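Long-range contacts in acyl-CoA dehydrogenase (Thermus thermophilus, PDB 2Z1Q), which probably oxidises saturated acyl-CoA thioesters to their 2,3-dehydroacyl-CoA forms, using bound FAD: residues Glu446-Leu456 with Arg511-Ala521; Pro19-Asp27 with Glu493-Leu502. All coordinates share one frame; numbering follows the deposited sequence.

Helix 476-502 links the two interactions: it carries one side of interaction 2 and lies against both helices of interaction 1. Interaction 1 joins the helices that precede and follow it, 445-468 and 505-528, and is a buried leucine-rich seam with one salt bridge at its end. Interaction 2 is partly buried, the N-terminal loop 19-27 being laid along helix 476-502. There apolar packing is centred on Pro19, Val22 and Leu497, and two arginine-carboxylate pairs do much of the gripping toward the more exposed end. The contacts meet directly through the salt bridges Lys454-Glu493 and Glu446-Arg500, so charged residues tie the helix that receives the loop to the first helix of the leucine seam.

Interaction 1 of 2, residues Glu446-Leu456 with Arg511-Ala521; sequences ELHQVQNLKKL and RIYLAQALDRA
Glu446, Gln449, Leu453 and Leu456 of helix 445-468 pack against Arg511, Leu514, Leu518 and Ala521 of helix 505-528 in a mostly buried helix-helix contact of the C-terminal region. The two segments run in the same general direction, their axes 10.9 Å apart at closest and inclined by 32°. The rather wide spacing is filled by leucines. Leu518 lies at the centre: its CD1 meets Leu453 CD1 at 3.8 Å, while its other methyl, CD2, supports Gln449 at both CB and the amide carbon, the two side chains crossing at about a right angle. Gln449 is stretched out beyond CG, which carries its OE1 on to Leu514 CD2, 3.3 Å away. That same Leu514 methyl rests against Glu446 CB at 3.7 Å. Toward the C-terminal ends of the segments the backbones are closer, at Ala521, consistent with its small side chain; its CB sits between two leucine methyls, 3.5 Å from Leu453 CD2, a tight fit, and 3.6 Å from Leu456 CD2.

At the N-terminal ends the seam closes with a salt bridge. Arg511 NE donates to Glu446 OE2 over 2.9 Å with an N-H...O angle of 151°, meeting the oxygen on its syn side but somewhat out of the carboxylate plane. A bend in the arginine chain at chi3 (-59°) turns the guanidinium so that its NE edge faces the acid. The second oxygen, OE1, pairs with Arg500 of the intervening helix 476-502, so the carboxylate is held by two arginines from different helices. With helix 476-502 touching both partners through Leu496, which meets Glu446 and Leu514, the arrangement is that of three consecutive up-down-up helices, part of the all-helical C-terminal region of this acyl-CoA dehydrogenase.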
loop_
_atom_site.group_PDB
_atom_site.type_symbol
_atom_site.label_atom_id
_atom_site.label_comp_id
_atom_site.label_asym_id
_atom_site.label_seq_id
_atom_site.Cartn_x
_atom_site.Cartn_y
_atom_site.Cartn_z
ATOM N N GLU B 446 -26.923 12.622 11.105
ATOM C CA GLU B 446 -25.926 12.052 10.213
ATOM C C GLU B 446 -25.896 12.821 8.904
ATOM O O GLU B 446 -24.827 13.218 8.440
ATOM C CB GLU B 446 -26.214 10.574 9.958
ATOM C CG GLU B 446 -26.140 9.724 11.207
ATOM C CD GLU B 446 -26.182 8.247 10.901
ATOM O OE1 GLU B 446 -27.070 7.833 10.126
ATOM O OE2 GLU B 446 -25.330 7.502 11.431
ATOM N N LEU B 447 -27.070 13.044 8.319
ATOM C CA LEU B 447 -27.154 13.791 7.069
ATOM C C LEU B 447 -26.721 15.227 7.286
ATOM O O LEU B 447 -26.293 15.904 6.352
ATOM C CB LEU B 447 -28.577 13.755 6.497
ATOM C CG LEU B 447 -28.985 12.458 5.794
ATOM C CD1 LEU B 447 -30.321 12.645 5.103
ATOM C CD2 LEU B 447 -27.925 12.074 4.777
ATOM N N HIS B 448 -26.831 15.694 8.525
ATOM C CA HIS B 448 -26.427 17.050 8.857
ATOM C C HIS B 448 -24.901 17.169 8.818
ATOM O O HIS B 448 -24.355 18.142 8.307
ATOM C CB HIS B 448 -26.926 17.436 10.251
ATOM C CG HIS B 448 -26.488 18.800 10.685
ATOM N ND1 HIS B 448 -26.039 19.068 11.960
ATOM C CD2 HIS B 448 -26.425 19.973 10.011
ATOM C CE1 HIS B 448 -25.715 20.347 12.052
ATOM N NE2 HIS B 448 -25.940 20.919 10.883
ATOM N N GLN B 449 -24.221 16.174 9.374
ATOM C CA GLN B 449 -22.761 16.171 9.392
ATOM C C GLN B 449 -22.258 16.199 7.952
ATOM O O GLN B 449 -21.243 16.827 7.640
ATOM C CB GLN B 449 -22.263 14.927 10.130
ATOM C CG GLN B 449 -22.912 14.757 11.495
ATOM C CD GLN B 449 -22.494 13.487 12.196
ATOM O OE1 GLN B 449 -22.405 12.427 11.579
ATOM N NE2 GLN B 449 -22.241 13.582 13.496
ATOM N N VAL B 450 -22.994 15.532 7.070
ATOM C CA VAL B 450 -22.644 15.508 5.658
ATOM C C VAL B 450 -22.733 16.923 5.112
ATOM O O VAL B 450 -21.878 17.359 4.340
ATOM C CB VAL B 450 -23.591 14.572 4.876
ATOM C CG1 VAL B 450 -23.600 14.934 3.397
ATOM C CG2 VAL B 450 -23.140 13.136 5.072
ATOM N N GLN B 451 -23.757 17.656 5.523
ATOM C CA GLN B 451 -23.902 19.020 5.052
ATOM C C GLN B 451 -22.772 19.892 5.565
ATOM O O GLN B 451 -22.286 20.761 4.843
ATOM C CB GLN B 451 -25.250 19.603 5.485
ATOM C CG GLN B 451 -26.432 18.864 4.889
ATOM C CD GLN B 451 -26.381 18.804 3.369
ATOM O OE1 GLN B 451 -26.303 17.724 2.781
ATOM N NE2 GLN B 451 -26.426 19.967 2.726
ATOM N N ASN B 452 -22.354 19.667 6.808
ATOM C CA ASN B 452 -21.269 20.460 7.384
ATOM C C ASN B 452 -19.950 20.228 6.629
ATOM O O ASN B 452 -19.173 21.164 6.438
ATOM C CB ASN B 452 -21.111 20.151 8.882
ATOM C CG ASN B 452 -22.169 20.856 9.758
ATOM O OD1 ASN B 452 -22.254 20.603 10.967
ATOM N ND2 ASN B 452 -22.966 21.741 9.154
ATOM N N LEU B 453 -19.704 18.996 6.191
ATOM C CA LEU B 453 -18.495 18.687 5.427
ATOM C C LEU B 453 -18.491 19.583 4.203
ATOM O O LEU B 453 -17.475 20.200 3.889
ATOM C CB LEU B 453 -18.476 17.211 4.993
ATOM C CG LEU B 453 -18.302 16.198 6.126
ATOM C CD1 LEU B 453 -18.399 14.780 5.600
ATOM C CD2 LEU B 453 -16.959 16.431 6.793
ATOM N N LYS B 454 -19.639 19.677 3.533
ATOM C CA LYS B 454 -19.762 20.526 2.348
ATOM C C LYS B 454 -19.399 21.950 2.725
ATOM O O LYS B 454 -18.692 22.634 1.991
ATOM C CB LYS B 454 -21.184 20.501 1.805
ATOM C CG LYS B 454 -21.715 19.105 1.597
ATOM C CD LYS B 454 -23.117 19.133 1.035
ATOM C CE LYS B 454 -23.644 17.726 0.872
ATOM N NZ LYS B 454 -25.012 17.745 0.289
ATOM N N LYS B 455 -19.898 22.392 3.873
ATOM C CA LYS B 455 -19.594 23.739 4.343
ATOM C C LYS B 455 -18.099 23.853 4.643
ATOM O O LYS B 455 -17.474 24.864 4.320
ATOM C CB LYS B 455 -20.391 24.069 5.615
ATOM C CG LYS B 455 -21.895 24.166 5.412
ATOM C CD LYS B 455 -22.603 24.583 6.697
ATOM C CE LYS B 455 -24.093 24.816 6.453
ATOM N NZ LYS B 455 -24.811 23.572 6.066
ATOM N N LEU B 456 -17.530 22.816 5.257
ATOM C CA LEU B 456 -16.109 22.826 5.604
ATOM C C LEU B 456 -15.266 23.094 4.365
ATOM O O LEU B 456 -14.378 23.952 4.377
ATOM C CB LEU B 456 -15.690 21.487 6.236
ATOM C CG LEU B 456 -14.220 21.361 6.677
ATOM C CD1 LEU B 456 -13.919 22.356 7.793
ATOM C CD2 LEU B 456 -13.949 19.941 7.156
ATOM N N ARG B 511 -22.480 4.385 8.441
ATOM C CA ARG B 511 -22.076 5.029 9.696
ATOM C C ARG B 511 -20.572 4.882 9.943
ATOM O O ARG B 511 -19.910 5.817 10.385
ATOM C CB ARG B 511 -22.895 4.439 10.864
ATOM C CG ARG B 511 -22.755 5.147 12.212
ATOM C CD ARG B 511 -23.818 4.653 13.200
ATOM N NE ARG B 511 -25.158 4.885 12.668
ATOM C CZ ARG B 511 -26.042 3.928 12.401
ATOM N NH1 ARG B 511 -27.231 4.249 11.908
ATOM N NH2 ARG B 511 -25.742 2.654 12.633
ATOM N N ILE B 512 -20.046 3.702 9.645
ATOM C CA ILE B 512 -18.629 3.416 9.801
ATOM C C ILE B 512 -17.793 4.353 8.932
ATOM O O ILE B 512 -16.755 4.861 9.360
ATOM C CB ILE B 512 -18.365 1.952 9.403
ATOM C CG1 ILE B 512 -18.859 1.032 10.519
ATOM C CG2 ILE B 512 -16.893 1.736 9.075
ATOM C CD1 ILE B 512 -18.799 -0.419 10.149
ATOM N N TYR B 513 -18.267 4.593 7.715
ATOM C CA TYR B 513 -17.573 5.448 6.762
ATOM C C TYR B 513 -17.680 6.918 7.163
ATOM O O TYR B 513 -16.686 7.661 7.144
ATOM C CB TYR B 513 -18.159 5.230 5.359
ATOM C CG TYR B 513 -17.420 5.979 4.288
ATOM C CD1 TYR B 513 -16.322 5.403 3.652
ATOM C CD2 TYR B 513 -17.744 7.298 3.982
ATOM C CE1 TYR B 513 -15.561 6.116 2.751
ATOM C CE2 TYR B 513 -16.976 8.035 3.071
ATOM C CZ TYR B 513 -15.877 7.426 2.467
ATOM O OH TYR B 513 -15.028 8.107 1.630
ATOM N N LEU B 514 -18.890 7.327 7.526
ATOM C CA LEU B 514 -19.171 8.695 7.946
ATOM C C LEU B 514 -18.287 9.157 9.116
ATOM O O LEU B 514 -17.622 10.196 9.030
ATOM C CB LEU B 514 -20.648 8.813 8.333
ATOM C CG LEU B 514 -21.083 10.141 8.951
ATOM C CD1 LEU B 514 -20.724 11.262 7.999
ATOM C CD2 LEU B 514 -22.579 10.135 9.237
ATOM N N ALA B 515 -18.278 8.389 10.206
ATOM C CA ALA B 515 -17.479 8.733 11.384
ATOM C C ALA B 515 -16.021 8.994 11.012
ATOM O O ALA B 515 -15.449 10.027 11.371
ATOM C CB ALA B 515 -17.552 7.613 12.422
ATOM N N GLN B 516 -15.421 8.052 10.293
ATOM C CA GLN B 516 -14.033 8.194 9.885
ATOM C C GLN B 516 -13.808 9.377 8.954
ATOM O O GLN B 516 -12.791 10.059 9.052
ATOM C CB GLN B 516 -13.568 6.899 9.234
ATOM C CG GLN B 516 -13.465 5.763 10.225
ATOM C CD GLN B 516 -13.118 4.448 9.573
ATOM O OE1 GLN B 516 -13.903 3.887 8.806
ATOM N NE2 GLN B 516 -11.930 3.947 9.871
ATOM N N ALA B 517 -14.759 9.626 8.058
ATOM C CA ALA B 517 -14.652 10.744 7.129
ATOM C C ALA B 517 -14.624 12.070 7.886
ATOM O O ALA B 517 -13.922 13.008 7.487
ATOM C CB ALA B 517 -15.821 10.729 6.153
ATOM N N LEU B 518 -15.392 12.160 8.970
ATOM C CA LEU B 518 -15.415 13.393 9.745
ATOM C C LEU B 518 -14.070 13.621 10.411
ATOM O O LEU B 518 -13.597 14.748 10.487
ATOM C CB LEU B 518 -16.536 13.373 10.797
ATOM C CG LEU B 518 -17.823 14.111 10.400
ATOM C CD1 LEU B 518 -18.404 13.470 9.163
ATOM C CD2 LEU B 518 -18.839 14.075 11.535
ATOM N N ASP B 519 -13.438 12.550 10.876
ATOM C CA ASP B 519 -12.141 12.691 11.523
ATOM C C ASP B 519 -11.085 13.186 10.551
ATOM O O ASP B 519 -10.268 14.038 10.897
ATOM C CB ASP B 519 -11.672 11.366 12.106
ATOM C CG ASP B 519 -12.585 10.849 13.181
ATOM O OD1 ASP B 519 -13.269 11.668 13.842
ATOM O OD2 ASP B 519 -12.607 9.619 13.366
ATOM N N ARG B 520 -11.113 12.621 9.346
ATOM C CA ARG B 520 -10.178 12.970 8.286
ATOM C C ARG B 520 -10.421 14.411 7.851
ATOM O O ARG B 520 -9.486 15.116 7.473
ATOM C CB ARG B 520 -10.381 12.029 7.084
ATOM C CG ARG B 520 -9.144 11.252 6.675
ATOM C CD ARG B 520 -9.495 9.804 6.437
ATOM N NE ARG B 520 -10.673 9.665 5.582
ATOM C CZ ARG B 520 -11.522 8.643 5.651
ATOM N NH1 ARG B 520 -11.326 7.673 6.531
ATOM N NH2 ARG B 520 -12.584 8.597 4.852
ATOM N N ALA B 521 -11.680 14.839 7.906
ATOM C CA ALA B 521 -12.037 16.205 7.531
ATOM C C ALA B 521 -11.426 17.197 8.516
ATOM O O ALA B 521 -10.833 18.195 8.107
ATOM C CB ALA B 521 -13.559 16.368 7.504
#

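Interaction 2 of 2, residues Pro19-Asp27 with Glu493-Leu502; sequences PERVYTPED and ESALLRARRL
Arg498, on helix 476-502, reaches along Thr24, Pro25 and Glu26 of the N-terminal loop. Its CB starts against Thr24 CG2, and CG comes within 3.6 Å of the same methyl. With CG anti to the backbone N (chi1 172°) and the chain extended as far as NE, CD comes near Glu26 OE1 and Pro25 CD. NE then donates to Glu26 OE1 over 2.6 Å, although the bond is bent, with an N-H...O angle of 130°. Pro25 CD lies over the centre of one guanidinium face, 3.3 Å from CZ. NH1 makes the longer second bond, 3.3 Å to Glu26 OE2, so the acid is gripped side-on through the syn lone pairs of both oxygens. NH2 turns to helix 300-331, where Glu317 and Ser318 hold it. A leucine in place of Arg498 lacks the guanidinium, which would probably cost Glu26 its salt bridge and Glu317 this charged partner, and leave Pro25 without the flat group it packs on.

Residues 25-27 form a short 3-10 turn ahead of helix 30-54, in the loop fastened here to helix 476-502 of the C-terminal helical region. Asp27 OD1 accepts the backbone N-H of Thr24 at 3.0 Å while the Asp27 N-H bonds to Thr24 O, so side chain and backbone together close the turn. The Asp27 carboxylate also meets Arg501 end-on: NH1 binds Asp27 OD2 at 2.7 Å while NH2 binds OD1, a bend at chi3 (52°) directing the guanidinium there.

Toward the N-terminus of the loop the contact becomes apolar. Leu497 CD1 is pressed to 3.3 Å from Pro19 CG, tighter than usual, and touches Val22 CG1 at 3.8 Å. Pro19 CD lies against the Glu493 carboxylate, whose oxygens are salt-bridged to Lys454 and Arg322.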
loop_
_atom_site.group_PDB
_atom_site.type_symbol
_atom_site.label_atom_id
_atom_site.label_comp_id
_atom_site.label_asym_id
_atom_site.label_seq_id
_atom_site.Cartn_x
_atom_site.Cartn_y
_atom_site.Cartn_z
ATOM N N PRO B 19 -29.712 16.089 -2.805
ATOM C CA PRO B 19 -30.326 15.418 -3.955
ATOM C C PRO B 19 -31.691 14.815 -3.628
ATOM O O PRO B 19 -31.885 14.243 -2.558
ATOM C CB PRO B 19 -29.283 14.367 -4.321
ATOM C CG PRO B 19 -28.677 14.027 -2.994
ATOM C CD PRO B 19 -28.496 15.383 -2.369
ATOM N N GLU B 20 -32.636 14.943 -4.556
ATOM C CA GLU B 20 -33.982 14.410 -4.354
ATOM C C GLU B 20 -34.009 12.902 -4.527
ATOM O O GLU B 20 -34.907 12.219 -4.031
ATOM C CB GLU B 20 -34.964 15.062 -5.330
ATOM C CG GLU B 20 -35.420 16.456 -4.919
ATOM C CD GLU B 20 -36.400 17.062 -5.907
ATOM O OE1 GLU B 20 -37.190 16.297 -6.503
ATOM O OE2 GLU B 20 -36.391 18.299 -6.080
ATOM N N ARG B 21 -33.019 12.383 -5.238
ATOM C CA ARG B 21 -32.931 10.952 -5.460
ATOM C C ARG B 21 -31.531 10.580 -5.923
ATOM O O ARG B 21 -30.780 11.431 -6.418
ATOM C CB ARG B 21 -33.961 10.511 -6.507
ATOM C CG ARG B 21 -33.866 11.255 -7.837
ATOM C CD ARG B 21 -34.821 10.681 -8.879
ATOM N NE ARG B 21 -34.786 11.430 -10.135
ATOM C CZ ARG B 21 -35.221 12.678 -10.281
ATOM N NH1 ARG B 21 -35.146 13.273 -11.465
ATOM N NH2 ARG B 21 -35.732 13.334 -9.248
ATOM N N VAL B 22 -31.183 9.309 -5.746
ATOM C CA VAL B 22 -29.888 8.800 -6.163
ATOM C C VAL B 22 -30.066 7.432 -6.810
ATOM O O VAL B 22 -30.845 6.611 -6.337
ATOM C CB VAL B 22 -28.903 8.662 -4.966
ATOM C CG1 VAL B 22 -28.577 10.027 -4.396
ATOM C CG2 VAL B 22 -29.494 7.768 -3.898
ATOM N N TYR B 23 -29.343 7.199 -7.899
ATOM C CA TYR B 23 -29.404 5.922 -8.597
ATOM C C TYR B 23 -28.531 4.950 -7.808
ATOM O O TYR B 23 -27.347 5.204 -7.599
ATOM C CB TYR B 23 -28.892 6.084 -10.042
ATOM C CG TYR B 23 -29.074 4.855 -10.920
ATOM C CD1 TYR B 23 -28.027 3.956 -11.125
ATOM C CD2 TYR B 23 -30.309 4.573 -11.510
ATOM C CE1 TYR B 23 -28.209 2.796 -11.893
ATOM C CE2 TYR B 23 -30.502 3.422 -12.278
ATOM C CZ TYR B 23 -29.451 2.535 -12.464
ATOM O OH TYR B 23 -29.650 1.383 -13.191
ATOM N N THR B 24 -29.121 3.855 -7.344
ATOM C CA THR B 24 -28.386 2.857 -6.565
ATOM C C THR B 24 -28.287 1.539 -7.325
ATOM O O THR B 24 -28.976 1.333 -8.323
ATOM C CB THR B 24 -29.080 2.545 -5.223
ATOM O OG1 THR B 24 -30.340 1.912 -5.480
ATOM C CG2 THR B 24 -29.295 3.817 -4.419
ATOM N N PRO B 25 -27.423 0.626 -6.855
ATOM C CA PRO B 25 -27.237 -0.681 -7.493
ATOM C C PRO B 25 -28.544 -1.483 -7.533
ATOM O O PRO B 25 -28.820 -2.178 -8.509
ATOM C CB PRO B 25 -26.164 -1.340 -6.626
ATOM C CG PRO B 25 -25.365 -0.156 -6.136
ATOM C CD PRO B 25 -26.445 0.828 -5.771
ATOM N N GLU B 26 -29.354 -1.386 -6.481
ATOM C CA GLU B 26 -30.621 -2.109 -6.466
ATOM C C GLU B 26 -31.653 -1.458 -7.389
ATOM O O GLU B 26 -32.800 -1.900 -7.459
ATOM C CB GLU B 26 -31.173 -2.234 -5.036
ATOM C CG GLU B 26 -30.835 -1.083 -4.115
ATOM C CD GLU B 26 -29.395 -1.100 -3.615
ATOM O OE1 GLU B 26 -28.893 -0.011 -3.278
ATOM O OE2 GLU B 26 -28.770 -2.188 -3.543
ATOM N N ASP B 27 -31.242 -0.413 -8.104
ATOM C CA ASP B 27 -32.139 0.253 -9.050
ATOM C C ASP B 27 -31.834 -0.227 -10.468
ATOM O O ASP B 27 -32.343 0.329 -11.437
ATOM C CB ASP B 27 -31.964 1.769 -9.004
ATOM C CG ASP B 27 -32.616 2.403 -7.801
ATOM O OD1 ASP B 27 -32.054 3.392 -7.292
ATOM O OD2 ASP B 27 -33.690 1.932 -7.371
ATOM N N GLU B 493 -22.418 10.927 1.727
ATOM C CA GLU B 493 -23.785 11.273 1.389
ATOM C C GLU B 493 -24.392 10.203 0.499
ATOM O O GLU B 493 -25.469 9.684 0.785
ATOM C CB GLU B 493 -23.824 12.629 0.685
ATOM C CG GLU B 493 -25.194 12.988 0.137
ATOM C CD GLU B 493 -25.252 14.402 -0.405
ATOM O OE1 GLU B 493 -25.665 15.310 0.346
ATOM O OE2 GLU B 493 -24.870 14.607 -1.574
ATOM N N SER B 494 -23.690 9.868 -0.577
ATOM C CA SER B 494 -24.187 8.862 -1.492
ATOM C C SER B 494 -24.360 7.531 -0.755
ATOM O O SER B 494 -25.240 6.739 -1.091
ATOM C CB SER B 494 -23.239 8.727 -2.690
ATOM O OG SER B 494 -22.043 8.059 -2.337
ATOM N N ALA B 495 -23.545 7.290 0.268
ATOM C CA ALA B 495 -23.655 6.047 1.026
ATOM C C ALA B 495 -24.839 6.084 2.004
ATOM O O ALA B 495 -25.511 5.069 2.214
ATOM C CB ALA B 495 -22.384 5.791 1.793
ATOM N N LEU B 496 -25.073 7.255 2.597
ATOM C CA LEU B 496 -26.156 7.428 3.568
ATOM C C LEU B 496 -27.534 7.411 2.926
ATOM O O LEU B 496 -28.438 6.731 3.403
ATOM C CB LEU B 496 -25.960 8.735 4.345
ATOM C CG LEU B 496 -25.430 8.610 5.779
ATOM C CD1 LEU B 496 -24.743 9.902 6.196
ATOM C CD2 LEU B 496 -26.581 8.274 6.727
ATOM N N LEU B 497 -27.692 8.163 1.843
ATOM C CA LEU B 497 -28.975 8.211 1.154
ATOM C C LEU B 497 -29.386 6.836 0.654
ATOM O O LEU B 497 -30.570 6.517 0.619
ATOM C CB LEU B 497 -28.914 9.195 -0.014
ATOM C CG LEU B 497 -28.684 10.658 0.372
ATOM C CD1 LEU B 497 -28.646 11.524 -0.870
ATOM C CD2 LEU B 497 -29.789 11.119 1.302
ATOM N N ARG B 498 -28.414 6.016 0.267
ATOM C CA ARG B 498 -28.728 4.678 -0.223
ATOM C C ARG B 498 -29.105 3.770 0.948
ATOM O O ARG B 498 -29.998 2.932 0.826
ATOM C CB ARG B 498 -27.540 4.088 -0.997
ATOM C CG ARG B 498 -27.691 2.608 -1.401
ATOM C CD ARG B 498 -26.434 2.072 -2.093
ATOM N NE ARG B 498 -26.501 0.631 -2.351
ATOM C CZ ARG B 498 -25.483 -0.107 -2.796
ATOM N NH1 ARG B 498 -25.656 -1.411 -2.999
ATOM N NH2 ARG B 498 -24.295 0.446 -3.033
ATOM N N ALA B 499 -28.432 3.944 2.083
ATOM C CA ALA B 499 -28.708 3.127 3.256
ATOM C C ALA B 499 -30.160 3.288 3.737
ATOM O O ALA B 499 -30.750 2.350 4.276
ATOM C CB ALA B 499 -27.745 3.482 4.383
ATOM N N ARG B 500 -30.711 4.487 3.535
ATOM C CA ARG B 500 -32.085 4.807 3.931
ATOM C C ARG B 500 -33.102 4.013 3.116
ATOM O O ARG B 500 -34.115 3.553 3.644
ATOM C CB ARG B 500 -32.342 6.314 3.761
ATOM C CG ARG B 500 -31.563 7.190 4.740
ATOM C CD ARG B 500 -32.024 6.958 6.174
ATOM N NE ARG B 500 -30.946 7.088 7.153
ATOM C CZ ARG B 500 -30.296 8.216 7.423
ATOM N NH1 ARG B 500 -29.330 8.219 8.334
ATOM N NH2 ARG B 500 -30.611 9.339 6.794
ATOM N N ARG B 501 -32.822 3.857 1.827
ATOM C CA ARG B 501 -33.700 3.103 0.945
ATOM C C ARG B 501 -33.438 1.620 1.103
ATOM O O ARG B 501 -34.357 0.823 1.259
ATOM C CB ARG B 501 -33.433 3.493 -0.494
ATOM C CG ARG B 501 -33.625 4.956 -0.755
ATOM C CD ARG B 501 -33.187 5.253 -2.147
ATOM N NE ARG B 501 -33.846 4.353 -3.080
ATOM C CZ ARG B 501 -33.509 4.230 -4.358
ATOM N NH1 ARG B 501 -34.168 3.386 -5.139
ATOM N NH2 ARG B 501 -32.507 4.947 -4.849
ATOM N N LEU B 502 -32.161 1.262 1.063
ATOM C CA LEU B 502 -31.728 -0.124 1.169
ATOM C C LEU B 502 -32.041 -0.748 2.523
ATOM O O LEU B 502 -32.659 -1.805 2.603
ATOM C CB LEU B 502 -30.227 -0.200 0.913
ATOM C CG LEU B 502 -29.676 -1.436 0.206
ATOM C CD1 LEU B 502 -28.181 -1.242 0.007
ATOM C CD2 LEU B 502 -29.960 -2.700 1.006
#